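Local coordinates for transcriptional regulator, MarR family (Neisseria meningitidis serogroup B, PDB 3G3Z), which probably binds DNA as a dimeric transcription factor of the MarR family, through a winged helix-turn-helix domain in each subunit, at residues 37-42 with 49-54. Residues are numbered along the deposited sequence; the frame is centred on the assembly and turned at random.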
# COMPACT_ATOMS: atom_id res chain seq x y z
N LEU A 37 6.60 -13.56 10.66
CA LEU A 37 6.34 -14.99 10.55
C LEU A 37 6.67 -15.57 9.16
O LEU A 37 7.31 -16.62 9.05
CB LEU A 37 4.87 -15.28 10.91
CG LEU A 37 4.43 -14.93 12.34
CD1 LEU A 37 2.91 -14.93 12.45
CD2 LEU A 37 5.05 -15.89 13.36
N TYR A 38 6.22 -14.89 8.12
CA TYR A 38 6.45 -15.37 6.77
C TYR A 38 7.90 -15.26 6.31
O TYR A 38 8.40 -16.18 5.65
CB TYR A 38 5.51 -14.70 5.78
CG TYR A 38 5.52 -15.33 4.42
CD1 TYR A 38 4.85 -16.54 4.18
CD2 TYR A 38 6.21 -14.73 3.36
CE1 TYR A 38 4.87 -17.13 2.91
CE2 TYR A 38 6.23 -15.31 2.09
CZ TYR A 38 5.56 -16.50 1.87
OH TYR A 38 5.58 -17.07 0.62
N THR A 39 8.58 -14.17 6.67
CA THR A 39 10.02 -14.03 6.38
C THR A 39 10.81 -15.17 7.05
O THR A 39 11.66 -15.80 6.42
CB THR A 39 10.60 -12.65 6.82
OG1 THR A 39 9.80 -11.59 6.27
CG2 THR A 39 12.02 -12.47 6.33
N LEU A 40 10.50 -15.43 8.31
CA LEU A 40 11.25 -16.43 9.07
C LEU A 40 10.99 -17.85 8.58
O LEU A 40 11.88 -18.69 8.60
CB LEU A 40 10.98 -16.30 10.57
CG LEU A 40 11.51 -15.04 11.28
CD1 LEU A 40 11.23 -15.11 12.77
CD2 LEU A 40 13.01 -14.84 11.03
N ALA A 41 9.76 -18.11 8.14
CA ALA A 41 9.36 -19.43 7.67
C ALA A 41 9.95 -19.78 6.30
O ALA A 41 10.21 -20.96 6.02
CB ALA A 41 7.85 -19.56 7.66
N THR A 42 10.17 -18.77 5.48
CA THR A 42 10.59 -18.96 4.09
C THR A 42 12.05 -18.62 3.83
O THR A 42 12.62 -19.06 2.83
CB THR A 42 9.71 -18.13 3.13
OG1 THR A 42 9.78 -16.75 3.51
CG2 THR A 42 8.25 -18.60 3.16
N LYS A 49 16.04 -6.07 11.55
CA LYS A 49 16.37 -5.08 10.52
C LYS A 49 16.07 -5.57 9.11
O LYS A 49 15.48 -4.83 8.30
CB LYS A 49 17.83 -4.63 10.63
CG LYS A 49 18.22 -3.59 9.59
CD LYS A 49 19.07 -2.50 10.22
CE LYS A 49 20.48 -2.52 9.69
NZ LYS A 49 20.59 -1.65 8.46
N HIS A 50 16.47 -6.80 8.80
CA HIS A 50 16.20 -7.39 7.48
C HIS A 50 14.70 -7.46 7.17
O HIS A 50 14.26 -7.11 6.07
CB HIS A 50 16.83 -8.78 7.36
CG HIS A 50 16.45 -9.50 6.11
ND1 HIS A 50 17.19 -9.40 4.95
CD2 HIS A 50 15.40 -10.30 5.82
CE1 HIS A 50 16.62 -10.13 4.00
NE2 HIS A 50 15.54 -10.69 4.50
N ILE A 51 13.94 -7.94 8.15
CA ILE A 51 12.49 -8.03 8.06
C ILE A 51 11.88 -6.64 7.86
O ILE A 51 11.03 -6.46 6.98
CB ILE A 51 11.93 -8.69 9.35
CG1 ILE A 51 12.43 -10.14 9.45
CG2 ILE A 51 10.40 -8.62 9.39
CD1 ILE A 51 12.33 -10.72 10.85
N GLY A 52 12.31 -5.67 8.67
CA GLY A 52 11.83 -4.29 8.61
C GLY A 52 12.05 -3.67 7.24
O GLY A 52 11.14 -3.05 6.68
N GLU A 53 13.26 -3.85 6.70
CA GLU A 53 13.61 -3.35 5.37
C GLU A 53 12.85 -4.06 4.24
O GLU A 53 12.28 -3.40 3.36
CB GLU A 53 15.13 -3.33 5.17
CG GLU A 53 15.72 -1.94 5.44
CD GLU A 53 17.13 -1.93 6.05
OE1 GLU A 53 17.98 -2.75 5.64
OE2 GLU A 53 17.39 -1.06 6.92
N LYS A 54 12.80 -5.38 4.29
CA LYS A 54 12.06 -6.17 3.31
C LYS A 54 10.59 -5.75 3.18
O LYS A 54 10.08 -5.61 2.07
CB LYS A 54 12.16 -7.66 3.65
CG LYS A 54 11.53 -8.58 2.61
CD LYS A 54 11.53 -10.02 3.12
CE LYS A 54 10.66 -10.94 2.24
NZ LYS A 54 11.38 -11.41 1.02
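Thr39 OG1, against which the CD methylene of Lys54 packs at 3.9 Å, is held by two hydrogen bonds, one to Ala35 O one turn back in its own helix and one from the indole NE1 of Trp55. It illustrates how a winged helix-turn-helix domain, the DNA-binding fold of MarR regulators, joins its helices: the axes of 37-42 and 49-54 approach to 10.5 Å, with 116° between their N-to-C directions, and no hydrogen bond runs directly between the two segments. Thr39 is the hub, touching His50, Ile51 and Lys54. Its chi1 of -52° sets OG1 beside the backbone N and turns CG2 anti to it, where CG2 meets Ile51 CG1 at 3.9 Å and comes up to the edge of the His50 ring, near the ring plane, 4.0 Å from CD2. Lys54 runs extended past Thr39 in the opposite direction before bending at its last torsion. Its NZ forms salt bridges with Glu43 and with Asp7 of the second subunit, linking this junction to the dimer, and Glu43 also accepts a hydrogen bond from His50 NE2, which should limit the imidazole's rotation. Leu40 and Ile51, both packed on Leu89 of strand 89-91, cross at about a right angle, with Leu40 CD2 4.2 Å from Ile51 CD1.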